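Local coordinates for protein glutathione S-transferase (Ceriporiopsis subvermispora, PDB 6J3E) that probably catalyses glutathione-dependent reactions on electrophilic substrates, as a serine-type glutathione S-transferase from a white-rot fungus, at residues T24-Y29 and V204-I209; L31-I36 and E248-V253. All coordinates share one frame; numbering follows the deposited sequence.

Contact 1 of 2, residues T24-Y29 and V204-I209; sequences TWKTRY and VSYADI. With EDO (1,2-ethanediol), chain D.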
ATOM      1  N   THR A  24     -19.570  -0.035  -4.548  1.00 53.57           N
ATOM      2  CA  THR A  24     -20.522   1.060  -4.709  1.00 54.73           C
ATOM      3  C   THR A  24     -20.770   1.800  -3.399  1.00 51.63           C
ATOM      4  O   THR A  24     -21.084   2.993  -3.421  1.00 54.91           O
ATOM      5  CB  THR A  24     -21.850   0.557  -5.284  1.00 55.61           C
ATOM      6  OG1 THR A  24     -22.506  -0.293  -4.333  1.00 54.20           O
ATOM      7  CG2 THR A  24     -21.612  -0.218  -6.582  1.00 54.11           C
ATOM      8  N   TRP A  25     -20.632   1.139  -2.255  1.00 49.72           N
ATOM      9  CA  TRP A  25     -20.833   1.871  -1.015  1.00 51.17           C
ATOM     10  C   TRP A  25     -19.747   2.917  -0.811  1.00 56.70           C
ATOM     11  O   TRP A  25     -20.007   3.976  -0.221  1.00 53.31           O
ATOM     12  CB  TRP A  25     -20.874   0.929   0.170  1.00 50.74           C
ATOM     13  CG  TRP A  25     -22.248   0.621   0.628  1.00 55.52           C
ATOM     14  CD1 TRP A  25     -22.926  -0.549   0.455  1.00 54.31           C
ATOM     15  CD2 TRP A  25     -23.124   1.491   1.354  1.00 56.52           C
ATOM     16  NE1 TRP A  25     -24.176  -0.462   1.026  1.00 55.27           N
ATOM     17  CE2 TRP A  25     -24.319   0.777   1.591  1.00 57.25           C
ATOM     18  CE3 TRP A  25     -23.015   2.805   1.825  1.00 61.19           C
ATOM     19  CZ2 TRP A  25     -25.397   1.330   2.275  1.00 60.07           C
ATOM     20  CZ3 TRP A  25     -24.090   3.359   2.508  1.00 63.99           C
ATOM     21  CH2 TRP A  25     -25.269   2.621   2.720  1.00 67.03           C
ATOM     22  N   LYS A  26     -18.531   2.646  -1.294  1.00 53.75           N
ATOM     23  CA  LYS A  26     -17.510   3.681  -1.278  1.00 53.16           C
ATOM     24  C   LYS A  26     -18.057   4.942  -1.928  1.00 53.10           C
ATOM     25  O   LYS A  26     -17.978   6.034  -1.357  1.00 52.24           O
ATOM     26  CB  LYS A  26     -16.241   3.200  -1.986  1.00 54.02           C
ATOM     27  CG  LYS A  26     -15.454   2.135  -1.221  1.00 54.68           C
ATOM     28  CD  LYS A  26     -14.096   1.845  -1.875  1.00 50.81           C
ATOM     29  CE  LYS A  26     -14.171   0.643  -2.766  1.00 50.97           C
ATOM     30  NZ  LYS A  26     -13.167   0.608  -3.845  1.00 56.59           N
ATOM     31  N   THR A  27     -18.702   4.792  -3.085  1.00 52.77           N
ATOM     32  CA  THR A  27     -19.229   5.957  -3.797  1.00 55.00           C
ATOM     33  C   THR A  27     -20.524   6.472  -3.169  1.00 54.52           C
ATOM     34  O   THR A  27     -20.756   7.689  -3.138  1.00 56.39           O
ATOM     35  CB  THR A  27     -19.410   5.616  -5.278  1.00 53.11           C
ATOM     36  OG1 THR A  27     -18.115   5.499  -5.872  1.00 52.41           O
ATOM     37  CG2 THR A  27     -20.193   6.700  -6.027  1.00 53.35           C
ATOM     38  N   ARG A  28     -21.366   5.578  -2.646  1.00 50.23           N
ATOM     39  CA  ARG A  28     -22.542   6.033  -1.914  1.00 53.49           C
ATOM     40  C   ARG A  28     -22.128   6.833  -0.681  1.00 60.34           C
ATOM     41  O   ARG A  28     -22.604   7.955  -0.464  1.00 59.25           O
ATOM     42  CB  ARG A  28     -23.427   4.843  -1.524  1.00 54.34           C
ATOM     43  CG  ARG A  28     -24.735   5.249  -0.843  1.00 58.07           C
ATOM     44  CD  ARG A  28     -25.661   4.066  -0.550  1.00 58.41           C
ATOM     45  NE  ARG A  28     -26.132   3.396  -1.757  1.00 62.77           N
ATOM     46  CZ  ARG A  28     -27.145   3.817  -2.517  1.00 63.42           C
ATOM     47  NH1 ARG A  28     -27.806   4.928  -2.218  1.00 60.30           N
ATOM     48  NH2 ARG A  28     -27.498   3.120  -3.588  1.00 63.36           N
ATOM     49  N   TYR A  29     -21.231   6.273   0.136  1.00 56.87           N
ATOM     50  CA  TYR A  29     -20.705   7.021   1.271  1.00 57.85           C
ATOM     51  C   TYR A  29     -20.203   8.392   0.829  1.00 59.43           C
ATOM     52  O   TYR A  29     -20.530   9.413   1.447  1.00 58.34           O
ATOM     53  CB  TYR A  29     -19.579   6.232   1.952  1.00 55.14           C
ATOM     54  CG  TYR A  29     -20.001   5.302   3.081  1.00 58.60           C
ATOM     55  CD1 TYR A  29     -20.866   5.732   4.087  1.00 62.43           C
ATOM     56  CD2 TYR A  29     -19.507   4.008   3.160  1.00 53.70           C
ATOM     57  CE1 TYR A  29     -21.233   4.892   5.133  1.00 58.13           C
ATOM     58  CE2 TYR A  29     -19.869   3.164   4.194  1.00 59.05           C
ATOM     59  CZ  TYR A  29     -20.732   3.604   5.182  1.00 61.46           C
ATOM     60  OH  TYR A  29     -21.092   2.743   6.212  1.00 59.78           O
ATOM     61  N   VAL A 204     -12.200  13.686   7.769  1.00 61.13           N
ATOM     62  CA  VAL A 204     -12.526  12.528   6.946  1.00 58.60           C
ATOM     63  C   VAL A 204     -11.825  12.626   5.597  1.00 59.06           C
ATOM     64  O   VAL A 204     -11.734  13.702   4.994  1.00 61.26           O
ATOM     65  CB  VAL A 204     -14.046  12.430   6.764  1.00 54.55           C
ATOM     66  CG1 VAL A 204     -14.391  11.591   5.542  1.00 55.80           C
ATOM     67  CG2 VAL A 204     -14.661  11.862   7.999  1.00 54.53           C
ATOM     68  N   SER A 205     -11.329  11.494   5.114  1.00 57.97           N
ATOM     69  CA  SER A 205     -10.679  11.409   3.818  1.00 56.77           C
ATOM     70  C   SER A 205     -11.262  10.222   3.068  1.00 54.04           C
ATOM     71  O   SER A 205     -11.976   9.394   3.644  1.00 53.70           O
ATOM     72  CB  SER A 205      -9.167  11.251   3.981  1.00 57.45           C
ATOM     73  OG  SER A 205      -8.911  10.146   4.826  1.00 53.53           O
ATOM     74  N   TYR A 206     -10.940  10.124   1.774  1.00 52.48           N
ATOM     75  CA  TYR A 206     -11.429   8.971   1.012  1.00 55.58           C
ATOM     76  C   TYR A 206     -10.870   7.665   1.552  1.00 51.33           C
ATOM     77  O   TYR A 206     -11.488   6.615   1.351  1.00 54.30           O
ATOM     78  CB  TYR A 206     -11.113   9.106  -0.494  1.00 59.57           C
ATOM     79  CG  TYR A 206     -11.564   7.917  -1.352  1.00 52.33           C
ATOM     80  CD1 TYR A 206     -12.909   7.714  -1.668  1.00 51.23           C
ATOM     81  CD2 TYR A 206     -10.642   7.004  -1.848  1.00 51.99           C
ATOM     82  CE1 TYR A 206     -13.319   6.616  -2.455  1.00 50.16           C
ATOM     83  CE2 TYR A 206     -11.047   5.892  -2.625  1.00 50.40           C
ATOM     84  CZ  TYR A 206     -12.377   5.715  -2.927  1.00 50.78           C
ATOM     85  OH  TYR A 206     -12.756   4.621  -3.676  1.00 49.43           O
ATOM     86  N   ALA A 207      -9.738   7.707   2.268  1.00 54.34           N
ATOM     87  CA  ALA A 207      -9.166   6.467   2.795  1.00 54.64           C
ATOM     88  C   ALA A 207     -10.051   5.879   3.886  1.00 49.19           C
ATOM     89  O   ALA A 207     -10.200   4.655   3.982  1.00 50.37           O
ATOM     90  CB  ALA A 207      -7.744   6.705   3.309  1.00 48.21           C
ATOM     91  N   ASP A 208     -10.638   6.745   4.712  1.00 49.68           N
ATOM     92  CA  ASP A 208     -11.627   6.331   5.694  1.00 49.96           C
ATOM     93  C   ASP A 208     -12.855   5.764   5.011  1.00 50.26           C
ATOM     94  O   ASP A 208     -13.415   4.758   5.460  1.00 48.82           O
ATOM     95  CB  ASP A 208     -12.034   7.524   6.567  1.00 47.70           C
ATOM     96  CG  ASP A 208     -10.847   8.340   7.036  1.00 56.46           C
ATOM     97  OD1 ASP A 208      -9.867   7.753   7.563  1.00 57.81           O
ATOM     98  OD2 ASP A 208     -10.892   9.579   6.864  1.00 60.80           O
ATOM     99  N   ILE A 209     -13.305   6.427   3.946  1.00 52.73           N
ATOM    100  CA  ILE A 209     -14.490   5.979   3.231  1.00 51.96           C
ATOM    101  C   ILE A 209     -14.238   4.609   2.640  1.00 49.14           C
ATOM    102  O   ILE A 209     -15.116   3.738   2.649  1.00 48.46           O
ATOM    103  CB  ILE A 209     -14.878   7.016   2.159  1.00 49.55           C
ATOM    104  CG1 ILE A 209     -15.234   8.336   2.826  1.00 47.91           C
ATOM    105  CG2 ILE A 209     -16.036   6.517   1.294  1.00 51.64           C
ATOM    106  CD1 ILE A 209     -15.465   9.475   1.864  1.00 54.31           C
TER
HETATM  107  C1  EDO D 302     -14.760   0.076  -9.066  1.00 57.57           C
HETATM  108  O1  EDO D 302     -14.705  -1.360  -9.110  1.00 64.76           O
HETATM  109  C2  EDO D 302     -13.874   0.574  -7.935  1.00 63.38           C
HETATM  110  O2  EDO D 302     -14.636   0.603  -6.728  1.00 60.12           O
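Ile-209 makes one half of this helix-to-helix contact. Its CG2 methyl packs against the carbonyl oxygen Lys-26 O at 3.3 Å and, as the apolar pair, against Tyr-29 CB at 3.6 Å, bridging one turn of the helix that carries both. With CG2 anti to the backbone N, the methyl is carried out to that helix while CG1 turns another way (chi1 -63°). The Tyr-29 ring joins less directly: one face is covered by Trp-25 CE3, 3.8 Å above the plane and over the centre.

The second half surrounds the lysine chain. Lys-26 CD comes to 3.6 Å from Tyr-206 OH as the two side chains cross, and a bend at chi3 (-97°) turns the last carbons and NZ toward their polar partners. No hydrogen bond spans the segments; Lys-26 NZ and Tyr-206 OH each bond to Ser-86 OG, a common partner that ties the two polar ends together. Lys-26 NZ also donates to O2 of the 1,2-ethanediol at 3.2 Å. Lys-26 and Ser-86 are glutathione-binding residues, so the diol, probably from the crystallisation liquor, lies at that site, with Tyr-206 as a second-shell neighbour.

Segment 204-209 starts helix 206-222, with Ser-205 as its N-cap: Ser-205 N donates to Asp-208 OD2. This start packs on helix 22-34, while Tyr-206 also touches helix 86-96 and Ile-209 touches Phe-247 of helix 235-247.

Contact 2 of 2, residues L31-I36 and E248-V253; sequences LNFKGI and EKYEVV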
ATOM      1  N   LEU A  31     -20.962  10.290  -1.834  1.00 59.68           N
ATOM      2  CA  LEU A  31     -22.035  11.215  -2.204  1.00 61.47           C
ATOM      3  C   LEU A  31     -22.849  11.660  -0.987  1.00 61.57           C
ATOM      4  O   LEU A  31     -23.306  12.806  -0.938  1.00 59.89           O
ATOM      5  CB  LEU A  31     -22.941  10.573  -3.254  1.00 61.85           C
ATOM      6  CG  LEU A  31     -22.351  10.344  -4.649  1.00 58.11           C
ATOM      7  CD1 LEU A  31     -23.188   9.327  -5.385  1.00 59.77           C
ATOM      8  CD2 LEU A  31     -22.292  11.631  -5.449  1.00 56.99           C
ATOM      9  N   ASN A  32     -23.023  10.780   0.008  1.00 65.35           N
ATOM     10  CA  ASN A  32     -23.725  11.153   1.237  1.00 58.58           C
ATOM     11  C   ASN A  32     -22.899  12.129   2.074  1.00 63.29           C
ATOM     12  O   ASN A  32     -23.438  13.098   2.618  1.00 68.02           O
ATOM     13  CB  ASN A  32     -24.065   9.900   2.051  1.00 56.12           C
ATOM     14  CG  ASN A  32     -25.143   9.040   1.392  1.00 61.36           C
ATOM     15  OD1 ASN A  32     -25.740   9.432   0.381  1.00 62.52           O
ATOM     16  ND2 ASN A  32     -25.412   7.874   1.973  1.00 58.32           N
ATOM     17  N   PHE A  33     -21.591  11.895   2.188  1.00 62.35           N
ATOM     18  CA  PHE A  33     -20.753  12.756   3.015  1.00 59.84           C
ATOM     19  C   PHE A  33     -20.511  14.100   2.352  1.00 60.84           C
ATOM     20  O   PHE A  33     -20.414  15.124   3.037  1.00 59.95           O
ATOM     21  CB  PHE A  33     -19.423  12.067   3.310  1.00 64.52           C
ATOM     22  CG  PHE A  33     -18.396  12.964   3.956  1.00 58.44           C
ATOM     23  CD1 PHE A  33     -18.389  13.156   5.335  1.00 59.47           C
ATOM     24  CD2 PHE A  33     -17.436  13.597   3.186  1.00 58.04           C
ATOM     25  CE1 PHE A  33     -17.446  13.968   5.938  1.00 57.96           C
ATOM     26  CE2 PHE A  33     -16.494  14.414   3.767  1.00 61.28           C
ATOM     27  CZ  PHE A  33     -16.494  14.600   5.155  1.00 61.83           C
ATOM     28  N   LYS A  34     -20.376  14.117   1.024  1.00 64.48           N
ATOM     29  CA  LYS A  34     -20.254  15.391   0.322  1.00 63.40           C
ATOM     30  C   LYS A  34     -21.579  16.134   0.251  1.00 64.47           C
ATOM     31  O   LYS A  34     -21.579  17.355   0.046  1.00 69.31           O
ATOM     32  CB  LYS A  34     -19.705  15.185  -1.089  1.00 63.43           C
ATOM     33  CG  LYS A  34     -18.198  14.987  -1.146  1.00 60.68           C
ATOM     34  CD  LYS A  34     -17.739  14.847  -2.586  1.00 58.69           C
ATOM     35  CE  LYS A  34     -16.227  14.967  -2.690  1.00 60.51           C
ATOM     36  NZ  LYS A  34     -15.733  16.354  -2.394  1.00 58.41           N
ATOM     37  N   GLY A  35     -22.692  15.431   0.427  1.00 57.85           N
ATOM     38  CA  GLY A  35     -23.992  16.058   0.424  1.00 59.15           C
ATOM     39  C   GLY A  35     -24.565  16.320  -0.946  1.00 69.77           C
ATOM     40  O   GLY A  35     -25.412  17.209  -1.083  1.00 72.15           O
ATOM     41  N   ILE A  36     -24.140  15.575  -1.967  1.00 68.30           N
ATOM     42  CA  ILE A  36     -24.603  15.776  -3.340  1.00 60.19           C
ATOM     43  C   ILE A  36     -25.848  14.929  -3.576  1.00 64.86           C
ATOM     44  O   ILE A  36     -25.862  13.732  -3.254  1.00 67.03           O
ATOM     45  CB  ILE A  36     -23.493  15.450  -4.353  1.00 58.88           C
ATOM     46  CG1 ILE A  36     -22.222  16.219  -3.988  1.00 60.82           C
ATOM     47  CG2 ILE A  36     -23.931  15.812  -5.765  1.00 60.84           C
ATOM     48  CD1 ILE A  36     -20.996  15.828  -4.781  1.00 63.92           C
ATOM     49  N   GLU A 248     -22.313   6.381  10.463  1.00 60.74           N
ATOM     50  CA  GLU A 248     -23.688   5.896  10.407  1.00 65.96           C
ATOM     51  C   GLU A 248     -24.633   6.915   9.780  1.00 63.05           C
ATOM     52  O   GLU A 248     -25.462   6.562   8.935  1.00 62.67           O
ATOM     53  CB  GLU A 248     -24.158   5.529  11.803  1.00 66.34           C
ATOM     54  CG  GLU A 248     -25.493   4.856  11.812  1.00 67.23           C
ATOM     55  CD  GLU A 248     -25.717   4.118  13.106  1.00 79.03           C
ATOM     56  OE1 GLU A 248     -26.686   3.330  13.169  1.00 84.36           O
ATOM     57  OE2 GLU A 248     -24.912   4.322  14.052  1.00 77.69           O
ATOM     58  N   LYS A 249     -24.498   8.192  10.154  1.00 63.18           N
ATOM     59  CA  LYS A 249     -25.324   9.252   9.585  1.00 62.13           C
ATOM     60  C   LYS A 249     -25.186   9.355   8.067  1.00 70.35           C
ATOM     61  O   LYS A 249     -25.959  10.083   7.430  1.00 64.97           O
ATOM     62  CB  LYS A 249     -24.972  10.590  10.243  1.00 65.77           C
ATOM     63  CG  LYS A 249     -23.688  11.226   9.726  1.00 67.15           C
ATOM     64  CD  LYS A 249     -23.038  12.226  10.711  1.00 62.38           C
ATOM     65  CE  LYS A 249     -22.082  11.525  11.677  1.00 64.47           C
ATOM     66  NZ  LYS A 249     -21.138  12.477  12.326  1.00 73.06           N
ATOM     67  N   TYR A 250     -24.231   8.641   7.476  1.00 65.56           N
ATOM     68  CA  TYR A 250     -24.096   8.570   6.034  1.00 59.46           C
ATOM     69  C   TYR A 250     -24.363   7.176   5.480  1.00 64.60           C
ATOM     70  O   TYR A 250     -24.310   6.994   4.261  1.00 62.42           O
ATOM     71  CB  TYR A 250     -22.698   9.036   5.623  1.00 60.02           C
ATOM     72  CG  TYR A 250     -22.290  10.379   6.192  1.00 64.45           C
ATOM     73  CD1 TYR A 250     -22.774  11.571   5.655  1.00 59.86           C
ATOM     74  CD2 TYR A 250     -21.393  10.455   7.255  1.00 63.24           C
ATOM     75  CE1 TYR A 250     -22.385  12.795   6.182  1.00 61.62           C
ATOM     76  CE2 TYR A 250     -20.999  11.669   7.775  1.00 58.45           C
ATOM     77  CZ  TYR A 250     -21.500  12.833   7.244  1.00 60.70           C
ATOM     78  OH  TYR A 250     -21.090  14.032   7.774  1.00 65.99           O
ATOM     79  N   GLU A 251     -24.642   6.190   6.343  1.00 63.77           N
ATOM     80  CA  GLU A 251     -24.979   4.831   5.913  1.00 57.18           C
ATOM     81  C   GLU A 251     -26.470   4.774   5.576  1.00 63.36           C
ATOM     82  O   GLU A 251     -27.294   4.242   6.323  1.00 65.85           O
ATOM     83  CB  GLU A 251     -24.612   3.823   7.001  1.00 62.64           C
ATOM     84  CG  GLU A 251     -25.062   2.383   6.713  1.00 61.74           C
ATOM     85  CD  GLU A 251     -24.796   1.426   7.850  1.00 62.11           C
ATOM     86  OE1 GLU A 251     -25.335   0.295   7.818  1.00 71.71           O
ATOM     87  OE2 GLU A 251     -24.040   1.782   8.774  1.00 63.06           O
ATOM     88  N   VAL A 252     -26.821   5.365   4.431  1.00 64.85           N
ATOM     89  CA  VAL A 252     -28.229   5.538   4.065  1.00 66.01           C
ATOM     90  C   VAL A 252     -28.395   5.387   2.557  1.00 66.44           C
ATOM     91  O   VAL A 252     -27.536   5.800   1.774  1.00 69.57           O
ATOM     92  CB  VAL A 252     -28.784   6.910   4.532  1.00 65.60           C
ATOM     93  CG1 VAL A 252     -28.466   7.195   5.998  1.00 65.38           C
ATOM     94  CG2 VAL A 252     -28.230   8.010   3.684  1.00 68.27           C
ATOM     95  N   VAL A 253     -29.511   4.785   2.154  1.00 71.60           N
ATOM     96  CA  VAL A 253     -29.964   4.807   0.765  1.00 71.20           C
ATOM     97  C   VAL A 253     -31.054   5.876   0.661  1.00 73.33           C
ATOM     98  O   VAL A 253     -32.157   5.670   1.190  1.00 77.36           O
ATOM     99  CB  VAL A 253     -30.480   3.439   0.313  1.00 72.30           C
ATOM    100  CG1 VAL A 253     -29.312   2.511   0.042  1.00 64.83           C
ATOM    101  CG2 VAL A 253     -31.376   2.856   1.365  1.00 71.77           C
TER
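The Tyr-250 ring is enclosed on its two faces: Lys-249 CG lies 3.3 Å above one, offset toward the rim, and Phe-33 CB lies over the opposite one. That CB is 4.2 Å from the ring centroid and 15° off the normal, the geometry of a CH-pi contact. The Phe-33 ring presents its edge to the same face in a T-shaped pair, with centroids 5.4 Å apart and planes at 68°; Tyr-250 CE2 lies at the phenylalanine edge, in its plane. With Phe-33 CG anti to the backbone N, the ring swings so that CD1 comes over the tyrosine face.

Beside the rings, the Asn-32 amide joins the helix to the loop. Its ND2 donates to Tyr-250 O at 2.7 Å, nearly straight at 170°, and to Val-252 O at 3.0 Å. Both acceptors lie close to the amide plane, so the two N-H groups are directed at carbonyls two residues apart. Its OD1 bonds to Tyr-38 OH, so the amide is held at both ends and its rotation is fixed. A leucine in place of Asn-32 would probably leave the carbonyls of Tyr-250 and Val-252 without this donor and Tyr-38 OH without its mate.

Gly-35, with positive phi, closes helix 22-34 in a Schellman motif, just before strand 38-42. Against this helix end lies the loop that follows helix 235-247, while Tyr-250 also touches Tyr-29 of helix 22-34.

How the contacts relate
Contacts 1 and 2 lie about 9 Å apart, centre to centre, and both use helix 22-34, which lies in the thioredoxin-like N-terminal domain. The order along the chain is 24-29, 31-36, 204-209, 248-253, so the pairings cross: consecutive parts of one helix meet first the start of helix 206-222, then the loop after helix 235-247, both from the helical C-terminal domain. The two contacts touch directly, with Val-204 CB 3.6 Å from Phe-33 CZ and Trp-25 CH2 3.6 Å from Val-252 N. Together they form a continuous stretch of domain interface, buried beside the glutathione site in contact 1 and nearer the surface in contact 2.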